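Local coordinates for protein beta-glucosidase (Chaetomella raphigera, PDB 6JXG) that probably hydrolyses terminal, non-reducing beta-D-glucosyl residues with release of beta-D-glucose, as a secreted glycoside hydrolase of family 3 that takes part in cellulose breakdown, at residues 65-70 with 387-392; 101-106 with 304-309; 360-365 with 372-377. One frame throughout, in Å; residues are numbered along the deposited sequence.

From the N terminus, residues 65-70 come first and open the longest loop, which closes at 387-392 in interaction 1. Within it, 101-106 meets 304-309 in interaction 2, and once that loop has closed 360-365 meets 372-377 in interaction 3, a short closure with six residues between its segments; these two follow one another in series without touching. Interaction 1 joins the N-terminal, TIM-barrel-type part of the enzyme to the C-terminal part. Interaction 2 ties a helix end of the former to the segment that follows helix 278-294, while interaction 3 shapes one loop of the latter. Val66 packs on Trp306 of interaction 2, and Asp389 forms a salt bridge with Arg372 of interaction 3.

Interaction 1: 65-70 with 387-392; sequences FVQNVT and TADFPY. With NAG (2-acetamido-2-deoxy-beta-D-glucopyranose), chain B.
Two irregular loops run past each other with their nearest CA atoms, those of Phe65 and Ala388, 6.1 Å apart, a spacing bridged mainly by water and one direct hydrogen bond. That bond goes from Gln67 NE2 to Asp389 OD2 at 2.8 Å and is nearly straight, at 165°. The oxygen lies in the amide plane of Gln67, whereas NE2 meets the carboxylate from above its plane; the two flat groups are turned 57° apart. A bend at chi2 (-54°) folds the Gln67 chain back, so that Gln67 NE2 also makes a weak bond of 3.0 Å to Phe65 O in its own segment. An alanine in place of Gln67 would remove the bonds to Asp389 OD2 and Phe65 O and would probably leave Asp389 OD2 dependent on water for its link to this loop. Four waters fill in the rest: one joins Phe65 N to Asp389 OD1, a second joins Phe65 O to Asp389 OD2, and two more connect Val66 O to Asp389 N and Val69 N to Asp389 O. Farther along, the Pro391 ring comes up against a carbonyl, with Pro391 CG 3.2 Å from Val69 O. Asn68 carries the sugar: its ND2 is bonded to C1 of the N-linked NAG at 1.4 Å, and the acetyl methyl C8 of NAG rests 3.8 Å from Gln67 CB. The first loop leads from strand 55-57 to helix 75-79 and the second from strand 351-355 to helix 396-406, so this surface contact joins the N-terminal, TIM-barrel-type domain to the C-terminal domain of family 3.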
ATOM      1  N   PHE A  65      10.206 -15.401   3.179  1.00  9.83           N
ATOM      2  CA  PHE A  65      10.856 -16.706   3.484  1.00 11.06           C
ATOM      3  C   PHE A  65      12.352 -16.568   3.860  1.00 11.18           C
ATOM      4  O   PHE A  65      12.841 -17.242   4.779  1.00 11.36           O
ATOM      5  CB  PHE A  65      10.667 -17.759   2.351  1.00 11.41           C
ATOM      6  CG  PHE A  65       9.224 -18.126   2.062  1.00 12.05           C
ATOM      7  CD1 PHE A  65       8.444 -18.764   3.018  1.00 12.56           C
ATOM      8  CD2 PHE A  65       8.649 -17.909   0.836  1.00 11.26           C
ATOM      9  CE1 PHE A  65       7.133 -19.135   2.775  1.00 13.33           C
ATOM     10  CE2 PHE A  65       7.319 -18.316   0.594  1.00 11.43           C
ATOM     11  CZ  PHE A  65       6.579 -18.929   1.563  1.00 12.12           C
ATOM     12  N   VAL A  66      13.096 -15.770   3.126  1.00 10.91           N
ATOM     13  CA  VAL A  66      14.541 -15.679   3.292  1.00 11.42           C
ATOM     14  C   VAL A  66      14.941 -15.032   4.625  1.00 12.14           C
ATOM     15  O   VAL A  66      14.350 -14.040   5.077  1.00 11.02           O
ATOM     16  CB  VAL A  66      15.131 -14.886   2.117  1.00 11.85           C
ATOM     17  CG1 VAL A  66      16.635 -14.805   2.177  1.00 13.20           C
ATOM     18  CG2 VAL A  66      14.705 -15.490   0.811  1.00 11.72           C
ATOM     19  N   GLN A  67      15.956 -15.606   5.276  1.00 11.75           N
ATOM     20  CA  GLN A  67      16.433 -15.088   6.505  1.00 11.88           C
ATOM     21  C   GLN A  67      17.385 -13.894   6.260  1.00 11.97           C
ATOM     22  O   GLN A  67      17.893 -13.675   5.111  1.00 10.76           O
ATOM     23  CB  GLN A  67      17.103 -16.179   7.351  1.00 13.56           C
ATOM     24  CG  GLN A  67      16.265 -17.377   7.648  1.00 13.34           C
ATOM     25  CD  GLN A  67      14.971 -16.956   8.282  1.00 17.38           C
ATOM     26  OE1 GLN A  67      15.003 -16.309   9.298  1.00 19.09           O
ATOM     27  NE2 GLN A  67      13.822 -17.241   7.642  1.00 17.43           N
ATOM     28  N   ASN A  68      17.600 -13.134   7.337  1.00 12.35           N
ATOM     29  CA  ASN A  68      18.514 -11.969   7.305  1.00 12.88           C
ATOM     30  C   ASN A  68      18.095 -10.980   6.242  1.00 12.30           C
ATOM     31  O   ASN A  68      18.917 -10.469   5.512  1.00 10.98           O
ATOM     32  CB  ASN A  68      19.932 -12.409   7.032  1.00 14.74           C
ATOM     33  CG  ASN A  68      20.676 -12.732   8.279  1.00 18.15           C
ATOM     34  OD1 ASN A  68      20.427 -12.138   9.351  1.00 17.64           O
ATOM     35  ND2 ASN A  68      21.576 -13.696   8.182  1.00 22.81           N
ATOM     36  N   VAL A  69      16.792 -10.671   6.249  1.00 11.85           N
ATOM     37  CA  VAL A  69      16.263  -9.598   5.450  1.00 11.61           C
ATOM     38  C   VAL A  69      15.507  -8.615   6.402  1.00 11.69           C
ATOM     39  O   VAL A  69      15.298  -8.892   7.564  1.00 10.94           O
ATOM     40  CB  VAL A  69      15.295 -10.136   4.371  1.00 11.76           C
ATOM     41  CG1 VAL A  69      15.987 -11.160   3.504  1.00 11.86           C
ATOM     42  CG2 VAL A  69      14.050 -10.730   4.997  1.00 12.30           C
ATOM     43  N   THR A  70      15.133  -7.475   5.879  1.00 10.92           N
ATOM     44  CA  THR A  70      14.424  -6.462   6.653  1.00 11.88           C
ATOM     45  C   THR A  70      12.906  -6.668   6.520  1.00 10.96           C
ATOM     46  O   THR A  70      12.391  -6.812   5.421  1.00 11.28           O
ATOM     47  CB  THR A  70      14.807  -5.047   6.169  1.00 12.00           C
ATOM     48  OG1 THR A  70      16.214  -4.858   6.387  1.00 12.02           O
ATOM     49  CG2 THR A  70      14.079  -3.929   6.931  1.00 11.89           C
ATOM     50  N   THR A 387       4.243 -10.787   3.512  1.00  9.69           N
ATOM     51  CA  THR A 387       4.955 -10.932   4.763  1.00 11.57           C
ATOM     52  C   THR A 387       6.418 -11.196   4.569  1.00 10.44           C
ATOM     53  O   THR A 387       6.878 -11.473   3.457  1.00 10.95           O
ATOM     54  CB  THR A 387       4.325 -12.035   5.649  1.00 12.07           C
ATOM     55  OG1 THR A 387       4.295 -13.313   4.979  1.00 10.93           O
ATOM     56  CG2 THR A 387       2.837 -11.569   6.036  1.00 11.83           C
ATOM     57  N   ALA A 388       7.123 -11.225   5.698  1.00 12.31           N
ATOM     58  CA  ALA A 388       8.562 -11.520   5.801  1.00 11.71           C
ATOM     59  C   ALA A 388       8.785 -12.032   7.220  1.00 12.14           C
ATOM     60  O   ALA A 388       7.943 -11.793   8.064  1.00 11.09           O
ATOM     61  CB  ALA A 388       9.408 -10.311   5.586  1.00 11.74           C
ATOM     62  N   ASP A 389       9.929 -12.686   7.418  1.00 11.58           N
ATOM     63  CA  ASP A 389      10.350 -13.168   8.750  1.00 11.53           C
ATOM     64  C   ASP A 389      11.052 -11.984   9.386  1.00 11.98           C
ATOM     65  O   ASP A 389      11.832 -11.322   8.716  1.00 12.82           O
ATOM     66  CB  ASP A 389      11.261 -14.356   8.630  1.00 12.04           C
ATOM     67  CG  ASP A 389      10.500 -15.661   8.348  1.00 13.48           C
ATOM     68  OD1 ASP A 389       9.285 -15.656   8.025  1.00 12.62           O
ATOM     69  OD2 ASP A 389      11.166 -16.707   8.497  1.00 14.79           O
ATOM     70  N   PHE A 390      10.661 -11.615  10.608  1.00 11.42           N
ATOM     71  CA  PHE A 390      11.316 -10.543  11.302  1.00 11.49           C
ATOM     72  C   PHE A 390      12.729 -10.977  11.669  1.00 12.06           C
ATOM     73  O   PHE A 390      12.886 -12.082  12.211  1.00 12.63           O
ATOM     74  CB  PHE A 390      10.618 -10.228  12.623  1.00 11.09           C
ATOM     75  CG  PHE A 390       9.211  -9.698  12.481  1.00 11.10           C
ATOM     76  CD1 PHE A 390       9.008  -8.387  12.244  1.00 11.29           C
ATOM     77  CD2 PHE A 390       8.101 -10.541  12.638  1.00 11.15           C
ATOM     78  CE1 PHE A 390       7.725  -7.859  12.180  1.00 11.17           C
ATOM     79  CE2 PHE A 390       6.823 -10.041  12.579  1.00 11.31           C
ATOM     80  CZ  PHE A 390       6.634  -8.698  12.330  1.00 10.85           C
ATOM     81  N   PRO A 391      13.749 -10.132  11.386  1.00 12.42           N
ATOM     82  CA  PRO A 391      15.087 -10.445  11.955  1.00 13.46           C
ATOM     83  C   PRO A 391      15.125 -10.182  13.471  1.00 14.21           C
ATOM     84  O   PRO A 391      15.966 -10.725  14.163  1.00 14.28           O
ATOM     85  CB  PRO A 391      16.045  -9.480  11.236  1.00 13.70           C
ATOM     86  CG  PRO A 391      15.166  -8.366  10.761  1.00 13.27           C
ATOM     87  CD  PRO A 391      13.752  -8.885  10.620  1.00 12.58           C
ATOM     88  N   TYR A 392      14.188  -9.390  13.948  1.00 13.58           N
ATOM     89  CA  TYR A 392      13.984  -9.042  15.370  1.00 12.71           C
ATOM     90  C   TYR A 392      12.699  -8.215  15.319  1.00 12.51           C
ATOM     91  O   TYR A 392      12.251  -7.838  14.230  1.00 13.10           O
ATOM     92  CB  TYR A 392      15.159  -8.212  15.918  1.00 13.25           C
ATOM     93  CG  TYR A 392      15.403  -6.911  15.231  1.00 12.19           C
ATOM     94  CD1 TYR A 392      14.712  -5.754  15.594  1.00 12.06           C
ATOM     95  CD2 TYR A 392      16.305  -6.811  14.171  1.00 13.73           C
ATOM     96  CE1 TYR A 392      14.897  -4.559  14.934  1.00 12.17           C
ATOM     97  CE2 TYR A 392      16.516  -5.598  13.519  1.00 11.96           C
ATOM     98  CZ  TYR A 392      15.772  -4.472  13.889  1.00 13.09           C
ATOM     99  OH  TYR A 392      15.978  -3.244  13.222  1.00 12.50           O
TER
HETATM  100  C1  NAG B 801      22.390 -14.062   9.314  1.00 27.20           C
HETATM  101  C2  NAG B 801      22.728 -15.543   9.456  1.00 31.38           C
HETATM  102  C3  NAG B 801      23.766 -15.695  10.553  1.00 36.57           C
HETATM  103  C4  NAG B 801      24.983 -14.891  10.150  1.00 36.32           C
HETATM  104  C5  NAG B 801      24.510 -13.448  10.122  1.00 35.10           C
HETATM  105  C6  NAG B 801      25.581 -12.390   9.890  1.00 35.57           C
HETATM  106  C7  NAG B 801      20.987 -17.170   8.964  1.00 33.52           C
HETATM  107  C8  NAG B 801      19.751 -17.902   9.394  1.00 32.95           C
HETATM  108  N2  NAG B 801      21.543 -16.314   9.802  1.00 28.98           N
HETATM  109  O3  NAG B 801      24.091 -17.061  10.634  1.00 37.23           O
HETATM  110  O4  NAG B 801      26.021 -15.100  11.087  1.00 40.44           O
HETATM  111  O5  NAG B 801      23.602 -13.363   9.057  1.00 28.83           O
HETATM  112  O6  NAG B 801      26.319 -12.908   8.811  1.00 43.84           O
HETATM  113  O7  NAG B 801      21.469 -17.371   7.861  1.00 40.12           O
HETATM  114  O   HOH W   1       8.374 -14.983   5.290  1.00 10.79           O
HETATM  115  O   HOH W   2      10.963 -18.871   6.159  1.00 27.60           O
HETATM  116  O   HOH W   3      11.654 -13.525   5.282  1.00 11.84           O
HETATM  117  O   HOH W   4      14.736 -11.569   8.547  1.00 15.16           O

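Interaction 2: 101-106 with 304-309; sequences LGINVQ and VTWSSW
A Schellman motif closes helix 84-100 here, and Trp306 bonds to the turn through its indole N-H, just before the chain enters strand 105-106, which lies between parallel strands 55-57 and 151-157. Trp306 NE1 donates to Leu101 O at 2.9 Å, with an N-H...O angle of 157°; the donor sits in the carbonyl plane on a lone pair, and the oxygen lies close to the ring plane. To reach it the ring takes the crowded position between its own backbone N and carbonyl carbon (chi1 45°). Ile103 CG1 meets the ring edge, 3.8 Å from Trp306 CZ2, while Leu101 CB lies out of the plane beside Trp306 NE1, at 3.6 Å; both side chains cross the indole at about a right angle. Val304 works from two directions. Its CG2 touches Leu101 O at 3.5 Å and the carbonyl oxygen of Gly102 as well, while its CG1 lies over one face of the indole, offset toward the rim. Gly102 has positive phi, and a beta carbon there would clash with Val304 N, so the close pass of the backbones depends on glycine. Gln57 of strand 55-57 and Val66 also pack on Trp306. The chemistry implies a buried indole N-H satisfied by a carbonyl at the C-terminal end of a helix, where the helix dipole would probably make the oxygen a better acceptor, while Leu101, Ile103 and Val304 pack against other parts of the ring.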
ATOM      1  N   LEU A 101      19.986 -10.661  -3.281  1.00 11.65           N
ATOM      2  CA  LEU A 101      19.574 -12.047  -3.277  1.00 11.55           C
ATOM      3  C   LEU A 101      19.358 -12.707  -4.648  1.00 12.63           C
ATOM      4  O   LEU A 101      18.988 -13.865  -4.701  1.00 12.90           O
ATOM      5  CB  LEU A 101      18.251 -12.124  -2.504  1.00 12.80           C
ATOM      6  CG  LEU A 101      18.430 -11.826  -0.997  1.00 12.58           C
ATOM      7  CD1 LEU A 101      17.090 -11.833  -0.250  1.00 13.47           C
ATOM      8  CD2 LEU A 101      19.396 -12.739  -0.275  1.00 13.29           C
ATOM      9  N   GLY A 102      19.484 -11.949  -5.737  1.00 11.42           N
ATOM     10  CA  GLY A 102      19.360 -12.451  -7.073  1.00 12.30           C
ATOM     11  C   GLY A 102      17.890 -12.546  -7.474  1.00 12.67           C
ATOM     12  O   GLY A 102      17.560 -13.164  -8.449  1.00 11.54           O
ATOM     13  N   ILE A 103      17.019 -11.870  -6.736  1.00 12.15           N
ATOM     14  CA  ILE A 103      15.581 -11.837  -7.094  1.00 13.17           C
ATOM     15  C   ILE A 103      15.382 -10.980  -8.314  1.00 12.46           C
ATOM     16  O   ILE A 103      15.754  -9.790  -8.344  1.00 15.37           O
ATOM     17  CB  ILE A 103      14.729 -11.365  -5.903  1.00 11.95           C
ATOM     18  CG1 ILE A 103      14.847 -12.387  -4.800  1.00 13.12           C
ATOM     19  CG2 ILE A 103      13.249 -11.152  -6.310  1.00 12.01           C
ATOM     20  CD1 ILE A 103      14.242 -12.019  -3.500  1.00 13.56           C
ATOM     21  N   ASN A 104      14.778 -11.552  -9.368  1.00 12.02           N
ATOM     22  CA  ASN A 104      14.534 -10.750 -10.548  1.00 10.80           C
ATOM     23  C   ASN A 104      13.304  -9.800 -10.450  1.00 11.39           C
ATOM     24  O   ASN A 104      13.387  -8.613 -10.849  1.00 11.28           O
ATOM     25  CB  ASN A 104      14.434 -11.582 -11.828  1.00 11.23           C
ATOM     26  CG  ASN A 104      15.779 -12.257 -12.199  1.00 11.49           C
ATOM     27  OD1 ASN A 104      16.734 -11.629 -12.798  1.00 13.93           O
ATOM     28  ND2 ASN A 104      15.891 -13.458 -11.797  1.00  9.26           N
ATOM     29  N   VAL A 105      12.203 -10.360  -9.958  1.00 11.02           N
ATOM     30  CA  VAL A 105      10.915  -9.665  -9.864  1.00 10.83           C
ATOM     31  C   VAL A 105      10.481  -9.751  -8.417  1.00  9.95           C
ATOM     32  O   VAL A 105      10.294 -10.859  -7.891  1.00  9.57           O
ATOM     33  CB  VAL A 105       9.860 -10.308 -10.778  1.00 10.68           C
ATOM     34  CG1 VAL A 105       8.564  -9.496 -10.708  1.00 10.64           C
ATOM     35  CG2 VAL A 105      10.436 -10.352 -12.210  1.00 11.66           C
ATOM     36  N   GLN A 106      10.335  -8.595  -7.796  1.00 10.40           N
ATOM     37  CA  GLN A 106       9.820  -8.487  -6.433  1.00 10.39           C
ATOM     38  C   GLN A 106       8.332  -8.188  -6.522  1.00 10.49           C
ATOM     39  O   GLN A 106       7.944  -7.183  -7.142  1.00 10.37           O
ATOM     40  CB  GLN A 106      10.554  -7.395  -5.671  1.00 11.14           C
ATOM     41  CG  GLN A 106      10.305  -7.404  -4.178  1.00 10.81           C
ATOM     42  CD  GLN A 106      10.725  -8.667  -3.479  1.00 10.66           C
ATOM     43  OE1 GLN A 106      11.635  -9.387  -3.909  1.00 10.70           O
ATOM     44  NE2 GLN A 106      10.098  -8.928  -2.337  1.00  9.53           N
ATOM     45  N   VAL A 304      20.820 -16.665  -7.285  1.00 15.61           N
ATOM     46  CA  VAL A 304      20.087 -17.115  -6.114  1.00 14.84           C
ATOM     47  C   VAL A 304      20.875 -18.273  -5.506  1.00 15.87           C
ATOM     48  O   VAL A 304      21.142 -19.234  -6.229  1.00 17.60           O
ATOM     49  CB  VAL A 304      18.684 -17.583  -6.552  1.00 14.57           C
ATOM     50  CG1 VAL A 304      17.978 -18.324  -5.433  1.00 13.38           C
ATOM     51  CG2 VAL A 304      17.888 -16.333  -6.997  1.00 14.73           C
ATOM     52  N   THR A 305      21.228 -18.205  -4.215  1.00 15.36           N
ATOM     53  CA  THR A 305      21.959 -19.306  -3.523  1.00 14.95           C
ATOM     54  C   THR A 305      21.189 -19.822  -2.323  1.00 15.44           C
ATOM     55  O   THR A 305      21.700 -20.488  -1.425  1.00 16.00           O
ATOM     56  CB  THR A 305      23.381 -18.831  -3.120  1.00 16.70           C
ATOM     57  OG1 THR A 305      23.308 -17.862  -2.068  1.00 17.95           O
ATOM     58  CG2 THR A 305      24.111 -18.177  -4.372  1.00 15.79           C
ATOM     59  N   TRP A 306      19.899 -19.505  -2.284  1.00 14.77           N
ATOM     60  CA  TRP A 306      19.073 -19.844  -1.169  1.00 13.53           C
ATOM     61  C   TRP A 306      17.781 -20.558  -1.697  1.00 13.39           C
ATOM     62  O   TRP A 306      17.542 -20.623  -2.925  1.00 12.04           O
ATOM     63  CB  TRP A 306      18.629 -18.589  -0.378  1.00 13.72           C
ATOM     64  CG  TRP A 306      18.189 -17.501  -1.236  1.00 12.69           C
ATOM     65  CD1 TRP A 306      18.954 -16.574  -1.752  1.00 13.29           C
ATOM     66  CD2 TRP A 306      16.876 -17.282  -1.751  1.00 12.96           C
ATOM     67  NE1 TRP A 306      18.250 -15.756  -2.573  1.00 13.22           N
ATOM     68  CE2 TRP A 306      16.943 -16.170  -2.573  1.00 12.23           C
ATOM     69  CE3 TRP A 306      15.639 -17.928  -1.589  1.00 12.71           C
ATOM     70  CZ2 TRP A 306      15.850 -15.690  -3.260  1.00 12.38           C
ATOM     71  CZ3 TRP A 306      14.523 -17.413  -2.286  1.00 11.51           C
ATOM     72  CH2 TRP A 306      14.619 -16.293  -3.028  1.00 10.85           C
ATOM     73  N   SER A 307      16.992 -21.081  -0.787  1.00 12.08           N
ATOM     74  CA  SER A 307      15.655 -21.600  -1.154  1.00 13.04           C
ATOM     75  C   SER A 307      14.592 -21.040  -0.247  1.00 13.83           C
ATOM     76  O   SER A 307      14.768 -20.928   0.979  1.00 13.76           O
ATOM     77  CB  SER A 307      15.643 -23.155  -1.074  1.00 13.77           C
ATOM     78  OG  SER A 307      14.439 -23.825  -1.430  1.00 15.64           O
ATOM     79  N   SER A 308      13.412 -20.777  -0.834  1.00 13.89           N
ATOM     80  CA  SER A 308      12.208 -20.483  -0.035  1.00 13.51           C
ATOM     81  C   SER A 308      11.775 -21.620   0.856  1.00 13.25           C
ATOM     82  O   SER A 308      11.040 -21.407   1.818  1.00 13.95           O
ATOM     83  CB  SER A 308      11.077 -20.132  -1.020  1.00 13.28           C
ATOM     84  OG  SER A 308      11.355 -18.879  -1.703  1.00 12.07           O
ATOM     85  N   TRP A 309      12.162 -22.855   0.534  1.00 12.86           N
ATOM     86  CA  TRP A 309      11.492 -24.032   1.105  1.00 13.20           C
ATOM     87  C   TRP A 309      12.422 -24.784   2.105  1.00 13.95           C
ATOM     88  O   TRP A 309      12.039 -25.793   2.658  1.00 14.02           O
ATOM     89  CB  TRP A 309      11.045 -24.987  -0.011  1.00 13.50           C
ATOM     90  CG  TRP A 309      10.609 -24.268  -1.253  1.00 12.96           C
ATOM     91  CD1 TRP A 309      11.232 -24.244  -2.463  1.00 14.06           C
ATOM     92  CD2 TRP A 309       9.502 -23.358  -1.355  1.00 13.05           C
ATOM     93  NE1 TRP A 309      10.578 -23.388  -3.333  1.00 13.72           N
ATOM     94  CE2 TRP A 309       9.483 -22.872  -2.690  1.00 13.95           C
ATOM     95  CE3 TRP A 309       8.496 -22.967  -0.483  1.00 13.94           C
ATOM     96  CZ2 TRP A 309       8.586 -21.950  -3.100  1.00 14.46           C
ATOM     97  CZ3 TRP A 309       7.563 -22.088  -0.922  1.00 15.38           C
ATOM     98  CH2 TRP A 309       7.594 -21.604  -2.206  1.00 15.54           C
TER

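Interaction 3: 360-365 with 372-377; sequences IDNPAG and RGCDTG
Arg372 NH2 is the best-held polar atom, gripped twice: by the Asp389 carboxylate in a salt bridge and by Ala388 O in a hydrogen bond. Where the two segments meet, grips are single, and most run through Asn362. Its CG stands anti to the backbone N (chi1 -179°), which lays the amide obliquely across Thr376. At the oxygen end of that amide, Asn362 OD1 accepts from Ala364 N at 2.9 Å in an Asx turn; the bond angle is 153°, and the N-H arrives 44° out of the carbonyl plane. The same residue opens a type I beta turn in which Gly365 N donates to Asn362 O at 3.0 Å, so side chain and backbone fix the bend together. At the nitrogen end, Asn362 ND2 gives one hydrogen to a water 3.0 Å away, and that water donates in turn to Thr376 O. The link between the segments is thus made through solvent, while the direct touch is packing: Asn362 ND2 lies 3.7 Å from Thr376 CB, and Asn362 OD1 approaches Thr376 CG2. Cys374 SG, tied to Cys369 by a disulfide, comes within 4.0 Å of Asn362 ND2. The backbones press closest at Gly377, whose CA is 3.5 Å from Ile360 O. A beta carbon there would clash with Asn362 N, and phi is positive, so glycine suits the position on both counts. Both segments belong to the long loop between strand 351-355 and helix 396-406: Ile360 packs on Leu397 of that helix, and Asp375 OD2 is hydrogen-bonded to Thr437 OG1 of strand 431-438, an inner strand of the mixed six-stranded sheet, beside strand 351-355.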
ATOM      1  N   ILE A 360       4.349  -6.621  24.122  1.00 14.80           N
ATOM      2  CA  ILE A 360       5.508  -7.532  24.128  1.00 16.77           C
ATOM      3  C   ILE A 360       5.542  -8.424  22.917  1.00 14.97           C
ATOM      4  O   ILE A 360       4.519  -8.661  22.293  1.00 16.13           O
ATOM      5  CB  ILE A 360       5.511  -8.435  25.386  1.00 17.68           C
ATOM      6  CG1 ILE A 360       4.226  -9.277  25.430  1.00 18.47           C
ATOM      7  CG2 ILE A 360       5.779  -7.554  26.601  1.00 18.43           C
ATOM      8  CD1 ILE A 360       4.217 -10.323  26.508  1.00 21.12           C
ATOM      9  N   ASP A 361       6.736  -8.881  22.566  1.00 15.37           N
ATOM     10  CA  ASP A 361       6.861  -9.827  21.470  1.00 16.63           C
ATOM     11  C   ASP A 361       6.102 -11.139  21.831  1.00 16.46           C
ATOM     12  O   ASP A 361       6.053 -11.546  23.011  1.00 16.66           O
ATOM     13  CB  ASP A 361       8.309 -10.154  21.207  1.00 17.01           C
ATOM     14  CG  ASP A 361       9.023  -9.083  20.356  1.00 17.84           C
ATOM     15  OD1 ASP A 361       8.352  -8.212  19.805  1.00 20.88           O
ATOM     16  OD2 ASP A 361      10.225  -9.155  20.246  1.00 21.23           O
ATOM     17  N   ASN A 362       5.577 -11.784  20.811  1.00 15.49           N
ATOM     18  CA  ASN A 362       4.887 -13.054  20.924  1.00 15.78           C
ATOM     19  C   ASN A 362       5.775 -13.989  21.709  1.00 16.72           C
ATOM     20  O   ASN A 362       6.901 -14.201  21.291  1.00 15.68           O
ATOM     21  CB  ASN A 362       4.592 -13.625  19.555  1.00 16.09           C
ATOM     22  CG  ASN A 362       3.834 -14.957  19.631  1.00 17.17           C
ATOM     23  OD1 ASN A 362       3.797 -15.631  20.695  1.00 17.74           O
ATOM     24  ND2 ASN A 362       3.184 -15.314  18.554  1.00 16.15           N
ATOM     25  N   PRO A 363       5.308 -14.470  22.879  1.00 20.23           N
ATOM     26  CA  PRO A 363       6.146 -15.333  23.735  1.00 20.52           C
ATOM     27  C   PRO A 363       6.558 -16.629  23.040  1.00 20.13           C
ATOM     28  O   PRO A 363       7.568 -17.152  23.371  1.00 20.67           O
ATOM     29  CB  PRO A 363       5.226 -15.655  24.937  1.00 21.94           C
ATOM     30  CG  PRO A 363       4.234 -14.553  24.986  1.00 22.15           C
ATOM     31  CD  PRO A 363       4.079 -14.019  23.576  1.00 20.76           C
ATOM     32  N   ALA A 364       5.789 -17.127  22.089  1.00 20.87           N
ATOM     33  CA  ALA A 364       6.165 -18.351  21.354  1.00 18.79           C
ATOM     34  C   ALA A 364       7.225 -18.075  20.273  1.00 20.46           C
ATOM     35  O   ALA A 364       7.728 -18.983  19.667  1.00 18.35           O
ATOM     36  CB  ALA A 364       4.918 -18.957  20.723  1.00 18.57           C
ATOM     37  N   GLY A 365       7.498 -16.812  19.971  1.00 17.78           N
ATOM     38  CA  GLY A 365       8.436 -16.446  18.919  1.00 17.77           C
ATOM     39  C   GLY A 365       7.801 -15.528  17.852  1.00 16.81           C
ATOM     40  O   GLY A 365       6.627 -15.740  17.459  1.00 16.58           O
ATOM     41  N   ARG A 372       2.615 -15.223   9.409  1.00 12.32           N
ATOM     42  CA  ARG A 372       2.144 -14.255  10.457  1.00 13.46           C
ATOM     43  C   ARG A 372       0.642 -14.426  10.728  1.00 13.31           C
ATOM     44  O   ARG A 372      -0.043 -13.465  11.139  1.00 12.41           O
ATOM     45  CB  ARG A 372       2.462 -12.798  10.103  1.00 14.38           C
ATOM     46  CG  ARG A 372       3.838 -12.589   9.476  1.00 13.49           C
ATOM     47  CD  ARG A 372       4.928 -12.719  10.534  1.00 14.21           C
ATOM     48  NE  ARG A 372       5.295 -14.113  10.817  1.00 13.98           N
ATOM     49  CZ  ARG A 372       6.181 -14.826  10.169  1.00 14.05           C
ATOM     50  NH1 ARG A 372       6.398 -16.071  10.558  1.00 15.54           N
ATOM     51  NH2 ARG A 372       6.908 -14.320   9.194  1.00 15.46           N
ATOM     52  N   GLY A 373       0.168 -15.661  10.584  1.00 13.77           N
ATOM     53  CA  GLY A 373      -1.250 -16.008  10.746  1.00 13.12           C
ATOM     54  C   GLY A 373      -1.689 -16.158  12.185  1.00 14.55           C
ATOM     55  O   GLY A 373      -2.320 -17.145  12.567  1.00 14.30           O
ATOM     56  N   CYS A 374      -1.450 -15.147  12.979  1.00 15.35           N
ATOM     57  CA  CYS A 374      -2.075 -15.005  14.265  1.00 15.99           C
ATOM     58  C   CYS A 374      -1.963 -13.534  14.692  1.00 16.64           C
ATOM     59  O   CYS A 374      -1.077 -12.782  14.183  1.00 15.59           O
ATOM     60  CB  CYS A 374      -1.338 -15.909  15.304  1.00 17.69           C
ATOM     61  SG  CYS A 374       0.328 -15.391  15.772  1.00 17.87           S
ATOM     62  N   ASP A 375      -2.733 -13.157  15.731  1.00 14.71           N
ATOM     63  CA  ASP A 375      -2.613 -11.824  16.353  1.00 14.85           C
ATOM     64  C   ASP A 375      -2.267 -12.032  17.825  1.00 17.72           C
ATOM     65  O   ASP A 375      -3.112 -11.863  18.702  1.00 19.23           O
ATOM     66  CB  ASP A 375      -3.917 -11.055  16.189  1.00 14.76           C
ATOM     67  CG  ASP A 375      -3.871  -9.634  16.763  1.00 14.82           C
ATOM     68  OD1 ASP A 375      -2.789  -9.111  16.958  1.00 13.98           O
ATOM     69  OD2 ASP A 375      -4.949  -9.076  17.094  1.00 15.88           O
ATOM     70  N   THR A 376      -1.052 -12.459  18.064  1.00 16.20           N
ATOM     71  CA  THR A 376      -0.571 -12.859  19.387  1.00 14.94           C
ATOM     72  C   THR A 376       0.687 -12.067  19.637  1.00 14.26           C
ATOM     73  O   THR A 376       1.572 -11.979  18.769  1.00 14.10           O
ATOM     74  CB  THR A 376      -0.258 -14.362  19.421  1.00 14.74           C
ATOM     75  OG1 THR A 376      -1.466 -15.052  19.155  1.00 13.72           O
ATOM     76  CG2 THR A 376       0.203 -14.778  20.808  1.00 15.26           C
ATOM     77  N   GLY A 377       0.810 -11.486  20.813  1.00 12.75           N
ATOM     78  CA  GLY A 377       1.827 -10.499  21.025  1.00 13.42           C
ATOM     79  C   GLY A 377       1.752  -9.265  20.089  1.00 12.41           C
ATOM     80  O   GLY A 377       0.743  -9.023  19.437  1.00 14.33           O
TER
HETATM   81  O   HOH W   5       3.047 -13.107  16.465  1.00 13.06           O